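Local coordinates for transcriptional regulator, LacI family protein (Rhodococcus jostii, PDB 3K9C) that probably regulates transcription by binding DNA, as LacI-family proteins generally do, and carries a periplasmic-binding-protein-like domain of the kind that senses small ligands, at residues T38-D43 and A246-A251; S47-S52 and K56-A61; A70-T75 and D80-L85; T115-H120 and T234-D239; G199-L204 and R209-D214. One frame throughout, in Å; residues are numbered along the deposited sequence.

In the fold
Interactions 1 to 3 lie in the subdomain nearer the N-terminus, on its mixed sheet; interaction 4 lies in the second subdomain, linked to that sheet through strand 262-270. Interactions 2 and 3, from successive beta-alpha units, touch where Val-59 CG1 meets Leu-85 CD1 at 3.6 Å. Interaction 1 flanks the sheet with helix 240-255 and touches interaction 3 through Ala-251 CB and Ile-71 CD1, 4.1 Å apart. Interaction 4 uses strand 235-237, just before helix 240-255; its Gln-238 bonds a glycerol, probably from the crystallisation liquor. Interaction 5, on the parallel sheet, has its centre about 40 Å from that of interaction 1 and about 18 Å from that of interaction 4. Interactions 1, 2 and 5 approach the second subunit.

Interaction 1: T38-D43 and A246-A251; sequences TRRGYD and AAVDGA
Arg-40 reaches across to helix 240-255 with two different parts of its side chain, aliphatic near the backbone and charged at the end. The inner part is the more enclosed: CG of Arg-40 lies 4.2 Å from CG1 of the buried Val-248, the two side chains running past each other in opposite directions. A branched, apolar valine suits a buried helix position facing the end of helix 24-39, while the methylenes of arginine can cover it without burying the charge. Leu-252, one turn further along the helix, also touches Arg-40 and extends this apolar patch.

Beyond it the chain bends at chi2 and chi3, and this double bend swings the guanidinium onto Asp-249 at the exposed margin. OD1 of Asp-249 sits at the guanidinium edge, near its plane, and takes both NE and NH2 of Arg-40, each at 3.0 Å. This is a forked salt bridge on one oxygen, whose two N-H bonds are weak, with angles near 130°; the two planar groups are turned 40° from each other. The backbone that presents Arg-40 is a Schellman motif closing helix 24-39: Gly-41 adopts positive phi, 82°, where a CB would press on the preceding carbonyl oxygen, and its N bonds to Thr-38 O. The chain then turns into strand 42-49. Nearby, Arg-39 pairs with Glu-245 in a second salt bridge between the helix end and helix 240-255.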
# COMPACT_ATOMS: atom_id res chain seq x y z
N THR B 38 -6.29 -12.74 17.66
CA THR B 38 -5.39 -13.53 18.48
C THR B 38 -5.69 -13.39 19.96
O THR B 38 -5.66 -14.36 20.71
CB THR B 38 -3.93 -13.12 18.24
OG1 THR B 38 -3.56 -13.44 16.90
CG2 THR B 38 -3.00 -13.84 19.21
N ARG B 39 -5.99 -12.17 20.39
CA ARG B 39 -6.30 -11.94 21.80
C ARG B 39 -7.54 -12.73 22.21
O ARG B 39 -7.72 -13.03 23.39
CB ARG B 39 -6.50 -10.44 22.07
CG ARG B 39 -5.21 -9.61 21.96
CD ARG B 39 -5.32 -8.26 22.65
NE ARG B 39 -6.22 -7.34 21.95
CZ ARG B 39 -5.89 -6.66 20.86
NH1 ARG B 39 -4.68 -6.78 20.34
NH2 ARG B 39 -6.77 -5.84 20.30
N ARG B 40 -8.38 -13.08 21.24
CA ARG B 40 -9.60 -13.83 21.54
C ARG B 40 -9.46 -15.32 21.21
O ARG B 40 -10.42 -16.07 21.35
CB ARG B 40 -10.78 -13.25 20.77
CG ARG B 40 -10.93 -11.75 20.88
CD ARG B 40 -11.29 -11.31 22.28
NE ARG B 40 -12.72 -11.03 22.41
CZ ARG B 40 -13.67 -11.97 22.43
NH1 ARG B 40 -13.34 -13.25 22.33
NH2 ARG B 40 -14.95 -11.62 22.54
N GLY B 41 -8.28 -15.73 20.77
CA GLY B 41 -8.06 -17.13 20.44
C GLY B 41 -8.54 -17.55 19.06
O GLY B 41 -8.88 -18.72 18.85
N TYR B 42 -8.56 -16.61 18.12
CA TYR B 42 -9.00 -16.90 16.77
C TYR B 42 -7.93 -16.63 15.73
O TYR B 42 -7.10 -15.74 15.89
CB TYR B 42 -10.23 -16.05 16.42
CG TYR B 42 -11.53 -16.64 16.87
CD1 TYR B 42 -12.37 -17.29 15.97
CD2 TYR B 42 -11.94 -16.55 18.20
CE1 TYR B 42 -13.58 -17.83 16.37
CE2 TYR B 42 -13.15 -17.09 18.62
CZ TYR B 42 -13.96 -17.73 17.70
OH TYR B 42 -15.17 -18.24 18.09
N ASP B 43 -7.96 -17.41 14.65
CA ASP B 43 -7.02 -17.21 13.58
C ASP B 43 -7.77 -16.44 12.50
O ASP B 43 -9.00 -16.38 12.51
CB ASP B 43 -6.50 -18.53 13.02
CG ASP B 43 -5.41 -19.14 13.87
OD1 ASP B 43 -4.47 -18.41 14.25
OD2 ASP B 43 -5.48 -20.35 14.16
N ALA B 246 -13.74 -4.05 17.68
CA ALA B 246 -15.20 -4.03 17.66
C ALA B 246 -15.74 -4.97 16.58
O ALA B 246 -16.75 -5.65 16.78
CB ALA B 246 -15.69 -2.62 17.42
N ALA B 247 -15.07 -5.00 15.43
CA ALA B 247 -15.50 -5.86 14.34
C ALA B 247 -15.36 -7.33 14.76
O ALA B 247 -16.26 -8.14 14.52
CB ALA B 247 -14.67 -5.58 13.09
N VAL B 248 -14.23 -7.67 15.38
CA VAL B 248 -13.99 -9.03 15.84
C VAL B 248 -15.01 -9.44 16.92
O VAL B 248 -15.56 -10.54 16.86
CB VAL B 248 -12.54 -9.22 16.40
CG1 VAL B 248 -12.44 -10.54 17.17
CG2 VAL B 248 -11.54 -9.24 15.26
N ASP B 249 -15.25 -8.56 17.89
CA ASP B 249 -16.22 -8.85 18.96
C ASP B 249 -17.63 -8.98 18.40
O ASP B 249 -18.38 -9.86 18.83
CB ASP B 249 -16.21 -7.75 20.02
CG ASP B 249 -14.97 -7.78 20.89
OD1 ASP B 249 -14.57 -8.89 21.31
OD2 ASP B 249 -14.39 -6.70 21.17
N GLY B 250 -17.98 -8.12 17.46
CA GLY B 250 -19.30 -8.18 16.85
C GLY B 250 -19.48 -9.52 16.14
O GLY B 250 -20.54 -10.13 16.20
N ALA B 251 -18.43 -9.97 15.47
CA ALA B 251 -18.48 -11.25 14.76
C ALA B 251 -18.58 -12.41 15.75
O ALA B 251 -19.40 -13.31 15.57
CB ALA B 251 -17.26 -11.41 13.87

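Interaction 2: S47-S52 and K56-A61; sequences SAVAPS and KVAVQA
Ser-47 OG donates to Ala-58 O at 2.6 Å, a short bond from a strand side chain to a carbonyl of the helix that follows. The hydroxyl does not come head-on: the C=O...OG angle is 108° and OG stands 34° from the carbonyl plane, so the approach is from the flank of the carbonyl. Serine, with its hydroxyl one carbon from the backbone, can bring an oxygen this close to a helix carbonyl. With OG anti to the backbone N (chi1 -177°), the hydroxyl is carried against the helix, where Ala-58 CB is 3.3 Å from it and Ala-61 CB 3.7 Å.

Around this bond the methyl of Ala-58 is the central piece. Besides the serine oxygen it meets Ala-48 O at 3.6 Å and Val-49 CG2 at 3.9 Å, the valine lending the methyl that lies beside its own backbone N. Ala-58 and Ala-61, both directed at the strand, let the axes of strand 47-49 and helix 56-61 come within 7.4 Å. The two run almost exactly antiparallel, as expected of a strand and the helix returning beside it in the beta-alpha units of this Rossmann-like subdomain.

Further out, Arg-53 in the connecting loop ties the pieces together: its NE bonds to Ala-48 O, and its NH2 makes a weak bond to Ser-47 OG. Strand 13-20 positions Ser-47 and Val-49 by backbone pairing with Val-17 and Phe-19. Beyond the strand lies the subunit interface, where Tyr-34 OH of the second subunit bonds to Ala-48 N and Glu-31 of that subunit meets Ser-52 OG.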
# COMPACT_ATOMS: atom_id res chain seq x y z
N SER B 47 -8.76 -13.03 2.37
CA SER B 47 -9.13 -13.33 0.99
C SER B 47 -9.09 -11.93 0.40
O SER B 47 -9.88 -11.06 0.79
CB SER B 47 -10.54 -13.90 0.90
OG SER B 47 -10.83 -14.24 -0.45
N ALA B 48 -8.17 -11.72 -0.54
CA ALA B 48 -8.00 -10.40 -1.12
C ALA B 48 -8.80 -10.06 -2.36
O ALA B 48 -9.06 -10.90 -3.21
CB ALA B 48 -6.52 -10.16 -1.39
N VAL B 49 -9.19 -8.79 -2.44
CA VAL B 49 -9.91 -8.27 -3.60
C VAL B 49 -8.88 -7.40 -4.33
O VAL B 49 -8.14 -6.64 -3.69
CB VAL B 49 -11.13 -7.40 -3.17
CG1 VAL B 49 -11.76 -6.75 -4.40
CG2 VAL B 49 -12.16 -8.27 -2.45
N ALA B 50 -8.83 -7.53 -5.65
CA ALA B 50 -7.91 -6.75 -6.49
C ALA B 50 -8.54 -6.60 -7.88
O ALA B 50 -9.51 -7.28 -8.19
CB ALA B 50 -6.57 -7.46 -6.60
N PRO B 51 -7.98 -5.72 -8.73
CA PRO B 51 -8.56 -5.53 -10.07
C PRO B 51 -8.83 -6.83 -10.81
O PRO B 51 -9.87 -6.98 -11.44
CB PRO B 51 -7.52 -4.66 -10.77
CG PRO B 51 -6.97 -3.82 -9.65
CD PRO B 51 -6.80 -4.85 -8.54
N SER B 52 -7.90 -7.79 -10.72
CA SER B 52 -8.10 -9.06 -11.41
C SER B 52 -8.75 -10.11 -10.53
O SER B 52 -8.79 -11.28 -10.89
CB SER B 52 -6.77 -9.59 -11.96
OG SER B 52 -5.86 -9.93 -10.92
N LYS B 56 -16.53 -10.91 -5.43
CA LYS B 56 -17.39 -12.08 -5.48
C LYS B 56 -16.51 -13.34 -5.43
O LYS B 56 -16.81 -14.30 -4.73
CB LYS B 56 -18.21 -12.06 -6.78
CG LYS B 56 -19.25 -13.16 -6.89
CD LYS B 56 -19.97 -13.11 -8.24
CE LYS B 56 -19.04 -13.48 -9.40
NZ LYS B 56 -19.67 -13.32 -10.75
N VAL B 57 -15.41 -13.31 -6.17
CA VAL B 57 -14.47 -14.43 -6.22
C VAL B 57 -13.79 -14.62 -4.86
O VAL B 57 -13.59 -15.74 -4.39
CB VAL B 57 -13.39 -14.20 -7.30
CG1 VAL B 57 -12.35 -15.32 -7.26
CG2 VAL B 57 -14.04 -14.11 -8.68
N ALA B 58 -13.44 -13.51 -4.23
CA ALA B 58 -12.79 -13.54 -2.93
C ALA B 58 -13.71 -14.15 -1.86
O ALA B 58 -13.26 -14.96 -1.04
CB ALA B 58 -12.39 -12.13 -2.53
N VAL B 59 -14.98 -13.77 -1.87
CA VAL B 59 -15.90 -14.30 -0.88
C VAL B 59 -16.13 -15.80 -1.06
O VAL B 59 -16.07 -16.55 -0.08
CB VAL B 59 -17.27 -13.57 -0.89
CG1 VAL B 59 -18.18 -14.16 0.18
CG2 VAL B 59 -17.08 -12.07 -0.65
N GLN B 60 -16.36 -16.24 -2.29
CA GLN B 60 -16.57 -17.67 -2.53
C GLN B 60 -15.36 -18.44 -2.01
O GLN B 60 -15.49 -19.55 -1.51
CB GLN B 60 -16.76 -17.96 -4.02
CG GLN B 60 -17.84 -17.10 -4.66
CD GLN B 60 -18.03 -17.41 -6.13
OE1 GLN B 60 -17.09 -17.82 -6.82
NE2 GLN B 60 -19.25 -17.19 -6.63
N ALA B 61 -14.19 -17.82 -2.13
CA ALA B 61 -12.95 -18.43 -1.66
C ALA B 61 -13.02 -18.69 -0.16
O ALA B 61 -12.57 -19.73 0.32
CB ALA B 61 -11.77 -17.53 -1.98

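Interaction 3: A70-T75 and D80-L85; sequences AILLGT and DELGAL
Leu-72 and Leu-85 reach toward each other end to end, CD1 of Leu-72 meeting CD2 of Leu-85 at 3.8 Å. The contact joins the strand and helix of a beta-alpha-beta unit, in which strand 67-73 leads through helix 79-86 to the neighbouring parallel strand 91-94. The short segments 70-73 and 80-85 run at 158° to one another, with axes 11.7 Å apart, a gap bridged by leucines from both elements.

Leu-82 approaches differently. Its side chain leaves the helix at an angle and slides past Leu-72 in the opposite direction, bringing CD2 to 4.2 Å from the same CD1 of Leu-72. One strand methyl is thus met by both helix leucines, which lie three residues apart and so share a face of the helix. Their first torsions differ: CG of Leu-85 is anti to its backbone N (chi1 174°), which extends it toward the strand, whereas that of Leu-82 is anti to the carbonyl carbon. Phe-77, in the loop between, packs on both Leu-72 and Leu-82, and Val-93 of strand 91-94 adds to the cover over Leu-82.

Alternation along the strand sends Ile-71 to the other side of the sheet, leaving Ala-70 and Leu-72 to face the helix. Ala-70, where the backbones come nearest, needs just a methyl: its CB lies 4.4 Å from Leu-85 CD2.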
# COMPACT_ATOMS: atom_id res chain seq x y z
N ALA B 70 -17.74 -13.99 8.49
CA ALA B 70 -17.11 -13.29 7.39
C ALA B 70 -17.17 -11.80 7.67
O ALA B 70 -18.26 -11.24 7.83
CB ALA B 70 -17.81 -13.61 6.07
N ILE B 71 -16.00 -11.17 7.76
CA ILE B 71 -15.89 -9.73 7.98
C ILE B 71 -15.43 -9.10 6.66
O ILE B 71 -14.32 -9.36 6.18
CB ILE B 71 -14.84 -9.44 9.06
CG1 ILE B 71 -15.30 -10.00 10.40
CG2 ILE B 71 -14.59 -7.94 9.15
CD1 ILE B 71 -14.24 -9.97 11.47
N LEU B 72 -16.30 -8.29 6.06
CA LEU B 72 -15.99 -7.65 4.79
C LEU B 72 -15.61 -6.18 4.97
O LEU B 72 -16.42 -5.37 5.42
CB LEU B 72 -17.20 -7.74 3.84
CG LEU B 72 -17.92 -9.09 3.66
CD1 LEU B 72 -18.98 -8.95 2.57
CD2 LEU B 72 -16.94 -10.18 3.30
N LEU B 73 -14.37 -5.83 4.63
CA LEU B 73 -13.93 -4.45 4.76
C LEU B 73 -14.35 -3.61 3.54
O LEU B 73 -13.97 -3.90 2.42
CB LEU B 73 -12.41 -4.39 4.92
CG LEU B 73 -11.78 -5.27 6.00
CD1 LEU B 73 -10.33 -4.83 6.22
CD2 LEU B 73 -12.57 -5.18 7.29
N GLY B 74 -15.15 -2.58 3.78
CA GLY B 74 -15.60 -1.72 2.70
C GLY B 74 -16.20 -2.44 1.51
O GLY B 74 -15.97 -2.06 0.36
N THR B 75 -17.00 -3.47 1.77
CA THR B 75 -17.62 -4.25 0.70
C THR B 75 -18.56 -3.44 -0.20
O THR B 75 -19.15 -2.45 0.23
CB THR B 75 -18.42 -5.44 1.30
OG1 THR B 75 -18.94 -6.25 0.23
CG2 THR B 75 -19.57 -4.94 2.15
N ASP B 80 -28.82 -8.02 -1.98
CA ASP B 80 -28.95 -9.41 -2.43
C ASP B 80 -27.71 -10.26 -2.19
O ASP B 80 -27.80 -11.36 -1.65
CB ASP B 80 -29.32 -9.43 -3.91
CG ASP B 80 -30.44 -8.46 -4.25
OD1 ASP B 80 -30.23 -7.23 -4.12
OD2 ASP B 80 -31.54 -8.92 -4.64
N GLU B 81 -26.55 -9.75 -2.60
CA GLU B 81 -25.30 -10.48 -2.42
C GLU B 81 -25.02 -10.67 -0.93
O GLU B 81 -24.59 -11.74 -0.51
CB GLU B 81 -24.15 -9.71 -3.08
CG GLU B 81 -24.32 -9.53 -4.59
CD GLU B 81 -23.27 -8.61 -5.19
OE1 GLU B 81 -23.26 -7.41 -4.85
OE2 GLU B 81 -22.46 -9.09 -6.01
N LEU B 82 -25.25 -9.63 -0.13
CA LEU B 82 -25.04 -9.72 1.31
C LEU B 82 -25.99 -10.76 1.88
O LEU B 82 -25.58 -11.64 2.64
CB LEU B 82 -25.31 -8.37 1.98
CG LEU B 82 -24.17 -7.35 1.93
CD1 LEU B 82 -24.65 -6.02 2.48
CD2 LEU B 82 -22.99 -7.88 2.74
N GLY B 83 -27.26 -10.66 1.50
CA GLY B 83 -28.26 -11.60 1.98
C GLY B 83 -27.83 -13.03 1.75
O GLY B 83 -27.81 -13.84 2.68
N ALA B 84 -27.47 -13.35 0.51
CA ALA B 84 -27.05 -14.70 0.17
C ALA B 84 -25.87 -15.13 1.04
O ALA B 84 -25.78 -16.29 1.46
CB ALA B 84 -26.67 -14.77 -1.30
N LEU B 85 -24.96 -14.20 1.30
CA LEU B 85 -23.79 -14.51 2.12
C LEU B 85 -24.19 -14.76 3.57
O LEU B 85 -23.69 -15.68 4.21
CB LEU B 85 -22.78 -13.36 2.06
CG LEU B 85 -21.59 -13.52 3.01
CD1 LEU B 85 -20.79 -14.74 2.59
CD2 LEU B 85 -20.72 -12.27 2.99

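Interaction 4: T115-H120 and T234-D239; sequences TLAVDH and TTISQD
Thr-234 OG1 is gripped by Thr-275 OG1 and by the backbone N of Arg-272, and Thr-275 OG1 also bonds to His-120 NE2. This polar cluster ties helix 110-123 to the residue just before strand 235-237, a short strand of the periplasmic-binding-protein-like fold, antiparallel to strand 262-270. Threonine suits the place because its hydroxyl serves the cluster while its methyl faces the helix: Thr-234 CG2 lies 4.3 Å from His-120 NE2, approaching the ring obliquely. Histidine suits its own place because NE2 can bond to Thr-275 while the rest of the side chain packs, here also against Leu-269 and Arg-271.

Two residues on, Ile-236 provides the apolar half of the contact. Its CG1 is anti to the carbonyl carbon (chi1 -66°) and the chain then extends, carrying CD1 to the helix. A long side chain here meets a minimal one there, since the partner is the methyl of Ala-117. Past the contact, Ser-237 OG accepts the backbone N of Asp-239 at 2.8 Å in an ST turn, and Asp-239 in turn caps helix 240-255 through His-242 N. Where helix and strand are closest, Ile-236 CD1 and Ala-117 CB stand 3.5 Å apart, tighter than usual van der Waals contact.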
# COMPACT_ATOMS: atom_id res chain seq x y z
N THR B 115 -17.37 16.82 9.62
CA THR B 115 -17.76 18.04 10.32
C THR B 115 -16.57 18.54 11.14
O THR B 115 -16.34 19.75 11.24
CB THR B 115 -18.98 17.80 11.26
OG1 THR B 115 -20.07 17.27 10.51
CG2 THR B 115 -19.43 19.10 11.91
N LEU B 116 -15.80 17.61 11.73
CA LEU B 116 -14.61 17.99 12.51
C LEU B 116 -13.61 18.69 11.59
O LEU B 116 -13.01 19.70 11.96
CB LEU B 116 -13.94 16.75 13.12
CG LEU B 116 -14.69 16.00 14.23
CD1 LEU B 116 -13.94 14.72 14.57
CD2 LEU B 116 -14.83 16.91 15.46
N ALA B 117 -13.42 18.13 10.40
CA ALA B 117 -12.51 18.70 9.41
C ALA B 117 -12.95 20.13 9.08
O ALA B 117 -12.14 21.05 9.10
CB ALA B 117 -12.50 17.83 8.14
N VAL B 118 -14.24 20.30 8.78
CA VAL B 118 -14.77 21.63 8.46
C VAL B 118 -14.67 22.59 9.64
O VAL B 118 -14.23 23.73 9.48
CB VAL B 118 -16.24 21.58 7.99
CG1 VAL B 118 -16.83 23.00 7.93
CG2 VAL B 118 -16.33 20.93 6.60
N ASP B 119 -15.06 22.14 10.83
CA ASP B 119 -14.98 23.01 12.01
C ASP B 119 -13.54 23.49 12.21
O ASP B 119 -13.30 24.67 12.47
CB ASP B 119 -15.45 22.27 13.27
CG ASP B 119 -16.94 21.97 13.25
OD1 ASP B 119 -17.67 22.58 12.44
OD2 ASP B 119 -17.38 21.11 14.04
N HIS B 120 -12.59 22.57 12.06
CA HIS B 120 -11.18 22.89 12.21
C HIS B 120 -10.76 23.98 11.23
O HIS B 120 -10.08 24.93 11.60
CB HIS B 120 -10.33 21.63 12.00
CG HIS B 120 -8.86 21.90 11.88
ND1 HIS B 120 -8.13 22.45 12.90
CD2 HIS B 120 -8.00 21.69 10.86
CE1 HIS B 120 -6.87 22.58 12.52
NE2 HIS B 120 -6.76 22.12 11.28
N THR B 234 -2.63 16.49 8.08
CA THR B 234 -3.71 16.68 9.05
C THR B 234 -4.79 15.76 8.50
O THR B 234 -5.07 15.79 7.29
CB THR B 234 -4.21 18.15 9.06
OG1 THR B 234 -3.18 18.99 9.59
CG2 THR B 234 -5.47 18.30 9.89
N THR B 235 -5.39 14.96 9.36
CA THR B 235 -6.39 13.99 8.91
C THR B 235 -7.39 13.65 10.01
O THR B 235 -7.28 14.12 11.14
CB THR B 235 -5.68 12.69 8.46
OG1 THR B 235 -6.61 11.82 7.82
CG2 THR B 235 -5.08 11.98 9.67
N ILE B 236 -8.37 12.82 9.65
CA ILE B 236 -9.39 12.39 10.59
C ILE B 236 -9.24 10.90 10.86
O ILE B 236 -9.34 10.08 9.94
CB ILE B 236 -10.80 12.65 10.01
CG1 ILE B 236 -11.02 14.15 9.90
CG2 ILE B 236 -11.85 12.01 10.90
CD1 ILE B 236 -12.20 14.50 9.08
N SER B 237 -8.99 10.56 12.12
CA SER B 237 -8.82 9.16 12.49
C SER B 237 -10.13 8.44 12.71
O SER B 237 -11.10 9.01 13.21
CB SER B 237 -7.98 9.03 13.76
OG SER B 237 -8.05 7.71 14.28
N GLN B 238 -10.15 7.16 12.34
CA GLN B 238 -11.31 6.32 12.52
C GLN B 238 -10.98 5.32 13.62
O GLN B 238 -11.78 4.45 13.95
CB GLN B 238 -11.62 5.56 11.24
CG GLN B 238 -11.92 6.44 10.05
CD GLN B 238 -12.84 5.74 9.07
OE1 GLN B 238 -13.96 5.36 9.42
NE2 GLN B 238 -12.37 5.57 7.84
N ASP B 239 -9.78 5.47 14.17
CA ASP B 239 -9.29 4.60 15.24
C ASP B 239 -9.34 3.14 14.81
O ASP B 239 -10.16 2.37 15.30
CB ASP B 239 -10.13 4.78 16.50
CG ASP B 239 -9.39 4.35 17.75
OD1 ASP B 239 -8.68 3.31 17.69
OD2 ASP B 239 -9.51 5.04 18.79

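Interaction 5: G199-L204 and R209-D214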
# COMPACT_ATOMS: atom_id res chain seq x y z
N GLY B 199 -2.46 12.92 -3.47
CA GLY B 199 -2.44 13.45 -4.82
C GLY B 199 -2.65 14.96 -4.86
O GLY B 199 -2.12 15.66 -5.73
N VAL B 200 -3.44 15.45 -3.91
CA VAL B 200 -3.73 16.87 -3.80
C VAL B 200 -2.44 17.60 -3.45
O VAL B 200 -2.11 18.61 -4.06
CB VAL B 200 -4.78 17.13 -2.70
CG1 VAL B 200 -4.94 18.63 -2.48
CG2 VAL B 200 -6.12 16.48 -3.08
N LEU B 201 -1.71 17.07 -2.47
CA LEU B 201 -0.45 17.66 -2.04
C LEU B 201 0.60 17.58 -3.14
O LEU B 201 1.38 18.52 -3.32
CB LEU B 201 0.08 16.94 -0.80
CG LEU B 201 -0.72 17.08 0.49
CD1 LEU B 201 -0.18 16.11 1.54
CD2 LEU B 201 -0.64 18.52 0.99
N ASP B 202 0.63 16.45 -3.86
CA ASP B 202 1.59 16.26 -4.95
C ASP B 202 1.40 17.31 -6.03
O ASP B 202 2.37 17.85 -6.56
CB ASP B 202 1.42 14.89 -5.61
CG ASP B 202 1.66 13.74 -4.67
OD1 ASP B 202 2.49 13.88 -3.74
OD2 ASP B 202 1.03 12.68 -4.89
N LEU B 203 0.15 17.58 -6.37
CA LEU B 203 -0.16 18.57 -7.39
C LEU B 203 0.16 19.97 -6.91
O LEU B 203 0.79 20.75 -7.63
CB LEU B 203 -1.65 18.51 -7.77
CG LEU B 203 -2.01 19.59 -8.80
CD1 LEU B 203 -1.46 19.15 -10.14
CD2 LEU B 203 -3.51 19.79 -8.89
N LEU B 204 -0.28 20.30 -5.70
CA LEU B 204 -0.05 21.62 -5.13
C LEU B 204 1.42 22.00 -5.04
O LEU B 204 1.79 23.12 -5.37
CB LEU B 204 -0.70 21.72 -3.74
CG LEU B 204 -2.22 21.79 -3.70
CD1 LEU B 204 -2.70 21.87 -2.26
CD2 LEU B 204 -2.69 23.01 -4.48
N ARG B 209 2.61 25.89 -5.18
CA ARG B 209 1.83 26.41 -4.07
C ARG B 209 2.24 25.73 -2.77
O ARG B 209 2.46 24.52 -2.74
CB ARG B 209 0.34 26.23 -4.34
CG ARG B 209 -0.13 26.99 -5.57
CD ARG B 209 -1.64 26.87 -5.74
NE ARG B 209 -2.13 27.63 -6.89
CZ ARG B 209 -1.82 27.37 -8.15
NH1 ARG B 209 -1.01 26.36 -8.45
NH2 ARG B 209 -2.33 28.11 -9.12
N ASP B 210 2.34 26.51 -1.70
CA ASP B 210 2.73 25.98 -0.40
C ASP B 210 1.55 25.52 0.44
O ASP B 210 0.47 26.12 0.43
CB ASP B 210 3.50 27.02 0.42
CG ASP B 210 4.85 27.36 -0.17
OD1 ASP B 210 5.60 26.43 -0.55
OD2 ASP B 210 5.18 28.56 -0.24
N VAL B 211 1.79 24.45 1.19
CA VAL B 211 0.80 23.89 2.09
C VAL B 211 1.48 23.89 3.46
O VAL B 211 2.58 23.36 3.61
CB VAL B 211 0.43 22.44 1.69
CG1 VAL B 211 -0.52 21.84 2.73
CG2 VAL B 211 -0.23 22.44 0.33
N PRO B 212 0.84 24.50 4.47
CA PRO B 212 -0.47 25.16 4.43
C PRO B 212 -0.45 26.66 4.08
O PRO B 212 -1.51 27.27 3.93
CB PRO B 212 -1.00 24.92 5.83
CG PRO B 212 0.25 25.15 6.65
CD PRO B 212 1.34 24.42 5.85
N ALA B 213 0.73 27.25 3.97
CA ALA B 213 0.85 28.67 3.67
C ALA B 213 -0.21 29.19 2.69
O ALA B 213 -1.02 30.05 3.03
CB ALA B 213 2.25 28.97 3.13
N ASP B 214 -0.20 28.66 1.47
CA ASP B 214 -1.17 29.08 0.47
C ASP B 214 -2.51 28.37 0.62
O ASP B 214 -3.56 29.02 0.68
CB ASP B 214 -0.62 28.82 -0.94
CG ASP B 214 0.50 29.78 -1.31
OD1 ASP B 214 0.27 31.00 -1.27
OD2 ASP B 214 1.61 29.30 -1.65
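Val-211 wedges its two methyls against a pair of leucines on the last turns of helix 194-206. CG2 presses on Leu-204 CD1 at 3.6 Å, while CG1 meets Leu-201 CD2 at 3.8 Å; that leucine methyl also lies 4.0 Å from CG2, so it sits over the fork of the valine. Both leucines cross Val-211 at about a right angle. Having CG1 anti to the backbone N (chi1 175°) turns the valine so that both branches face the helix, CG2 chiefly on Leu-204 and CG1 on Leu-201, a task for a beta-branched residue. Leu-201 leaves its backbone pointing to one side, and its end bends in toward the valine.

The chain comes back along the helix here in the alpha-to-beta connection of a Rossmann-like subdomain, before entering strand 216-218 of the parallel sheet. Val-217 of that strand touches Leu-201, Leu-204 and Val-211 alike, giving the cluster a floor. Met-176 of helix 169-181 packs on Leu-204, and Leu-180 of the same helix on Arg-209.

A backbone bond fixes the return: Arg-209 N donates to Leu-204 O at 2.9 Å, nearly in line with the carbonyl, the C=O...N angle being 161°. Arg-209 itself runs extended from CG to NE, and its CD methylene lies against the leucine at the more open margin, 4.2 Å from Leu-204 CD2. Further along, Asp-210 N bonds to Asp-214 OD2 at 2.9 Å, using the anti lone pair of that carboxylate, and Asp-214 N returns a bond to Asp-210 O. These two bonds close the turn around Pro-212, whose preceding peptide is cis.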